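Local coordinates for VP1 (Polyomavirus HPyV7, PDB 4PCH), which forms the pentameric building block of the polyomavirus T=7 icosahedral capsid and, as its major coat protein, probably mediates attachment to host cells, at residues I81-Y86 / C266-I271; I66-I71 / G223-T228. All coordinates share one frame; numbering follows the deposited sequence. Where two conformers were deposited one is given.

Interaction 1: residues I81-Y86 / C266-I271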
# COMPACT_ATOMS: atom_id res chain seq x y z
N ILE B 81 -4.94 -42.45 13.89
CA ILE B 81 -5.05 -41.08 14.40
C ILE B 81 -3.71 -40.37 14.26
O ILE B 81 -2.67 -40.89 14.69
CB ILE B 81 -5.45 -41.08 15.89
CG1 ILE B 81 -6.80 -41.78 16.10
CG2 ILE B 81 -5.57 -39.66 16.40
CD1 ILE B 81 -7.13 -42.01 17.56
N VAL B 82 -3.72 -39.17 13.68
CA VAL B 82 -2.51 -38.34 13.57
C VAL B 82 -2.82 -36.92 14.06
O VAL B 82 -3.98 -36.51 14.11
CB VAL B 82 -2.00 -38.25 12.11
CG1 VAL B 82 -1.65 -39.61 11.56
CG2 VAL B 82 -3.05 -37.61 11.20
N TRP B 83 -1.77 -36.18 14.40
CA TRP B 83 -1.88 -34.76 14.68
C TRP B 83 -2.11 -34.00 13.38
O TRP B 83 -1.43 -34.24 12.37
CB TRP B 83 -0.63 -34.23 15.33
CG TRP B 83 -0.42 -34.73 16.72
CD1 TRP B 83 0.59 -35.55 17.16
CD2 TRP B 83 -1.19 -34.37 17.88
NE1 TRP B 83 0.47 -35.75 18.51
CE2 TRP B 83 -0.61 -35.04 18.98
CE3 TRP B 83 -2.32 -33.58 18.10
CZ2 TRP B 83 -1.13 -34.95 20.27
CZ3 TRP B 83 -2.82 -33.47 19.38
CH2 TRP B 83 -2.23 -34.14 20.45
N GLU B 84 -3.09 -33.11 13.42
CA GLU B 84 -3.43 -32.21 12.32
C GLU B 84 -3.21 -30.75 12.75
O GLU B 84 -3.83 -30.29 13.72
CB GLU B 84 -4.90 -32.42 11.93
CG GLU B 84 -5.44 -31.49 10.86
CD GLU B 84 -6.97 -31.47 10.78
OE1 GLU B 84 -7.62 -32.12 11.64
OE2 GLU B 84 -7.51 -30.78 9.89
N ALA B 85 -2.33 -30.05 12.04
CA ALA B 85 -2.04 -28.66 12.36
C ALA B 85 -3.01 -27.82 11.54
O ALA B 85 -2.97 -27.84 10.31
CB ALA B 85 -0.60 -28.31 12.04
N TYR B 86 -3.90 -27.12 12.23
CA TYR B 86 -5.02 -26.41 11.57
C TYR B 86 -4.88 -24.89 11.58
O TYR B 86 -5.62 -24.21 10.89
CB TYR B 86 -6.36 -26.84 12.18
CG TYR B 86 -6.50 -26.55 13.66
CD1 TYR B 86 -6.11 -27.48 14.61
CD2 TYR B 86 -7.03 -25.35 14.10
CE1 TYR B 86 -6.22 -27.22 15.97
CE2 TYR B 86 -7.16 -25.08 15.45
CZ TYR B 86 -6.76 -26.00 16.38
OH TYR B 86 -6.90 -25.68 17.70
N CYS B 266 -2.54 -27.84 16.97
CA CYS B 266 -2.83 -29.20 16.48
C CYS B 266 -4.03 -29.81 17.18
O CYS B 266 -4.31 -29.53 18.35
CB CYS B 266 -1.64 -30.12 16.71
SG CYS B 266 -0.13 -29.58 15.90
N ARG B 267 -4.75 -30.64 16.43
CA ARG B 267 -5.83 -31.48 16.96
C ARG B 267 -5.61 -32.87 16.36
O ARG B 267 -4.70 -33.07 15.57
CB ARG B 267 -7.22 -30.94 16.59
CG ARG B 267 -7.49 -30.92 15.09
CD ARG B 267 -8.65 -30.01 14.70
NE ARG B 267 -8.76 -29.93 13.25
CZ ARG B 267 -9.36 -28.95 12.58
NH1 ARG B 267 -9.99 -27.96 13.24
NH2 ARG B 267 -9.36 -28.96 11.25
N GLN B 268 -6.41 -33.84 16.76
CA GLN B 268 -6.29 -35.18 16.23
C GLN B 268 -7.30 -35.45 15.14
O GLN B 268 -8.47 -35.06 15.24
CB GLN B 268 -6.39 -36.19 17.35
CG GLN B 268 -5.23 -36.08 18.33
CD GLN B 268 -5.28 -37.11 19.45
OE1 GLN B 268 -6.13 -38.00 19.50
NE2 GLN B 268 -4.32 -36.99 20.36
N ARG B 269 -6.87 -36.20 14.14
CA ARG B 269 -7.68 -36.53 12.96
C ARG B 269 -7.48 -38.00 12.65
O ARG B 269 -6.33 -38.47 12.62
CB ARG B 269 -7.23 -35.65 11.79
CG ARG B 269 -7.90 -35.90 10.44
CD ARG B 269 -9.33 -35.39 10.39
NE ARG B 269 -9.34 -33.95 10.12
CZ ARG B 269 -10.29 -33.30 9.46
NH1 ARG B 269 -10.17 -31.99 9.29
NH2 ARG B 269 -11.35 -33.93 8.97
N ARG B 270 -8.56 -38.73 12.41
CA ARG B 270 -8.45 -40.11 11.92
C ARG B 270 -8.35 -40.10 10.38
O ARG B 270 -9.00 -39.31 9.68
CB ARG B 270 -9.57 -41.04 12.45
CG ARG B 270 -9.05 -42.49 12.61
CD ARG B 270 -10.03 -43.52 13.18
NE ARG B 270 -9.90 -43.76 14.63
CZ ARG B 270 -8.97 -44.52 15.25
NH1 ARG B 270 -9.03 -44.62 16.57
NH2 ARG B 270 -7.99 -45.16 14.59
N ILE B 271 -7.43 -40.90 9.85
CA ILE B 271 -7.25 -41.05 8.40
C ILE B 271 -7.31 -42.55 8.06
O ILE B 271 -7.05 -43.42 8.90
CB ILE B 271 -5.95 -40.37 7.91
CG1 ILE B 271 -4.73 -41.04 8.52
CG2 ILE B 271 -5.95 -38.88 8.26
CD1 ILE B 271 -3.39 -40.44 8.13
O HOH W 1 -4.95 -26.93 19.32
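A pair of antiparallel strands, 81-86 and 266-271, is joined by backbone bonds and, on one face, by a salt-bridge network in which Glu84 is held between Arg267 and Arg269. Each arginine grips the carboxylate side-on, with NE to OE1 and a terminal nitrogen to OE2, and the two come from opposite faces of its plane. Arg267 NE donates to Glu84 OE1 almost straight (2.9 Å, 178°), while Arg269 NH1 meets Glu84 OE2 on the syn side at 3.0 Å. Glu84 reaches them because CG stands anti to the backbone N (chi1 176°) and the chain beyond is extended. With OE2 also bonded to Gly217 N, this buried carboxylate is richly satisfied and would be expected to stay charged.

The guanidinium of Arg267 also lies flat on the Tyr86 ring, the planes only 9° apart. A water joins Tyr86 OH to Cys266 O.

These strands belong to the jelly-roll of VP1. Val82 and Glu84 form the hydrogen-bonded pairs with Arg269 and Arg267; the Glu84 N to Arg267 O bond is 2.7 Å. On the sheet face of Ile81, Trp83 and Ala85, Gln268 lays its CG over the six-membered ring of Trp83, 4.0 Å from the centroid, a CH-pi contact that suits the aliphatic part of a glutamine. Trp83 NE1 bonds to Pro69 O. Small Ala85 faces Cys266 SG at 4.1 Å. Ile81 CG1 sits over the centre of the Arg270 guanidinium, 3.6 Å above its plane; on the opposite face, with Glu84, Val82 CG1 touches Ile271 CD1 at 3.9 Å.

Interaction 2: residues I66-I71 / G223-T228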
# COMPACT_ATOMS: atom_id res chain seq x y z
N ILE B 66 9.97 -30.24 14.66
CA ILE B 66 9.47 -30.20 16.02
C ILE B 66 8.69 -31.49 16.27
O ILE B 66 7.69 -31.75 15.60
CB ILE B 66 8.52 -29.00 16.26
CG1 ILE B 66 9.13 -27.66 15.82
CG2 ILE B 66 8.13 -28.94 17.73
CD1 ILE B 66 10.49 -27.39 16.39
N ASN B 67 9.14 -32.28 17.23
CA ASN B 67 8.45 -33.52 17.56
C ASN B 67 7.12 -33.23 18.29
O ASN B 67 7.01 -32.33 19.11
CB ASN B 67 9.37 -34.43 18.36
CG ASN B 67 10.63 -34.83 17.60
OD1 ASN B 67 10.62 -35.03 16.38
ND2 ASN B 67 11.72 -34.95 18.32
N LEU B 68 6.10 -34.01 17.97
CA LEU B 68 4.80 -33.87 18.60
C LEU B 68 4.62 -35.04 19.55
O LEU B 68 5.32 -36.03 19.44
CB LEU B 68 3.70 -33.89 17.53
CG LEU B 68 3.90 -32.79 16.48
CD1 LEU B 68 2.96 -33.00 15.32
CD2 LEU B 68 3.70 -31.41 17.08
N PRO B 69 3.67 -34.96 20.48
CA PRO B 69 3.52 -36.04 21.43
C PRO B 69 3.11 -37.36 20.80
O PRO B 69 2.39 -37.36 19.81
CB PRO B 69 2.44 -35.54 22.38
CG PRO B 69 2.43 -34.07 22.23
CD PRO B 69 2.79 -33.82 20.79
N GLU B 70 3.55 -38.48 21.37
CA GLU B 70 3.05 -39.78 20.94
C GLU B 70 1.52 -39.80 21.17
O GLU B 70 1.03 -39.27 22.17
CB GLU B 70 3.70 -40.92 21.72
CG GLU B 70 3.14 -42.29 21.40
CD GLU B 70 3.73 -43.38 22.26
OE1 GLU B 70 4.87 -43.19 22.74
OE2 GLU B 70 3.05 -44.41 22.48
N ILE B 71 0.78 -40.40 20.25
CA ILE B 71 -0.63 -40.65 20.42
C ILE B 71 -0.76 -42.14 20.76
O ILE B 71 -0.58 -42.98 19.89
CB ILE B 71 -1.43 -40.29 19.14
CG1 ILE B 71 -1.25 -38.80 18.82
CG2 ILE B 71 -2.93 -40.64 19.32
CD1 ILE B 71 -1.84 -38.38 17.51
N GLY B 223 4.86 -37.72 12.89
CA GLY B 223 4.98 -37.38 14.32
C GLY B 223 5.73 -36.10 14.64
O GLY B 223 6.05 -35.82 15.81
N SER B 224 6.00 -35.30 13.61
CA SER B 224 6.66 -34.03 13.76
C SER B 224 6.03 -33.03 12.82
O SER B 224 5.43 -33.42 11.83
CB SER B 224 8.15 -34.11 13.37
OG SER B 224 8.88 -35.00 14.16
N VAL B 225 6.24 -31.75 13.12
CA VAL B 225 5.85 -30.66 12.22
C VAL B 225 7.14 -30.00 11.72
O VAL B 225 8.10 -29.84 12.47
CB VAL B 225 4.87 -29.68 12.88
CG1 VAL B 225 5.45 -29.01 14.10
CG2 VAL B 225 4.39 -28.63 11.89
N TYR B 226 7.13 -29.63 10.44
CA TYR B 226 8.31 -29.14 9.74
C TYR B 226 8.06 -27.67 9.46
O TYR B 226 7.02 -27.33 8.87
CB TYR B 226 8.51 -29.89 8.42
CG TYR B 226 8.90 -31.35 8.63
CD1 TYR B 226 8.01 -32.25 9.16
CD2 TYR B 226 10.18 -31.80 8.32
CE1 TYR B 226 8.36 -33.56 9.39
CE2 TYR B 226 10.54 -33.11 8.53
CZ TYR B 226 9.62 -33.99 9.08
OH TYR B 226 9.94 -35.30 9.31
N LEU B 227 8.95 -26.83 9.97
CA LEU B 227 8.90 -25.37 9.79
C LEU B 227 10.06 -24.93 8.96
O LEU B 227 11.18 -25.41 9.15
CB LEU B 227 8.96 -24.68 11.15
CG LEU B 227 7.82 -25.06 12.11
CD1 LEU B 227 8.05 -24.42 13.46
CD2 LEU B 227 6.45 -24.73 11.53
N THR B 228 9.82 -23.97 8.06
CA THR B 228 10.87 -23.44 7.19
C THR B 228 10.66 -21.93 7.12
O THR B 228 9.53 -21.48 7.10
CB THR B 228 10.83 -24.06 5.77
OG1 THR B 228 10.75 -25.49 5.86
CG2 THR B 228 12.07 -23.70 4.96
O HOH W 2 6.09 -37.66 17.62
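Ile66 and Val225 form an antiparallel hydrogen-bonded pair, joined by Ile66 N to Val225 O and Val225 N to Ile66 O, both 2.9 Å, next to the non-hydrogen-bonded pair of Asn67 and Ser224. One more backbone bond, Leu68 N to Gly223 O at 2.8 Å, continues the ladder just past the last strand residue, Asn67. Gly223 has a positive phi (89°), where a side chain would press on the preceding carbonyl, so glycine fits this place just before the strand begins. Its O also accepts from a water that donates to Leu68 O, closing a small bridge where the two chains begin to part.

Asn67 and Ser224 put short polar side chains on the same face of the sheet. In the conformer given, Ser224 OG donates to Asn67 OD1 at 2.8 Å, in the plane of the amide carbonyl and on a lone pair; a second conformer of Asn67 leaves the bond less certain. Each uses its first torsion to turn the polar group beside its own backbone N (chi1 -61° in both). Asn67 is exposed, a setting that suits an amide.

Ile66 and Val225 point to the opposite face. Ile66 CB packs against Val225 CG1 at 3.8 Å, while Ile66 CG1 reaches Leu227 CD1 at 4.2 Å. From just past the strand, Leu68 brings CD2 to the same Val225 methyl, CG1, at 4.2 Å. Aliphatic side chains suit this side, where they meet residues of strand 9-27.

That strand supplies Val23 against Ile66, Tyr21 against Leu68 and Leu27 against Leu227. Beyond Val225, strand 224-236 also pairs with strand 117-124, through Tyr226 to Gly124 and Thr228 to Ala122, so it lies between 62-67 and 117-124.

In the fold
Interactions 1 and 2 lie about 11 Å apart, centre to centre, on the same side of the chain's centre. Their segments alternate along the sequence: 66-71, 81-86, 223-228, then 266-271. Strands 224-236 and 253-271 follow each other in the chain and are neighbours in the same antiparallel sheet. Each contact pairs a segment early in the sequence with one late in it, in keeping with the jelly-roll topology. They also touch directly: Trp83 packs on Leu68 and Ile71, and Ile71 on Ile81, linking the chain that leaves strand 62-67 to strand 79-93. No other subunit of the pentamer reaches either contact, so both belong to the internal framework of one VP1 subunit.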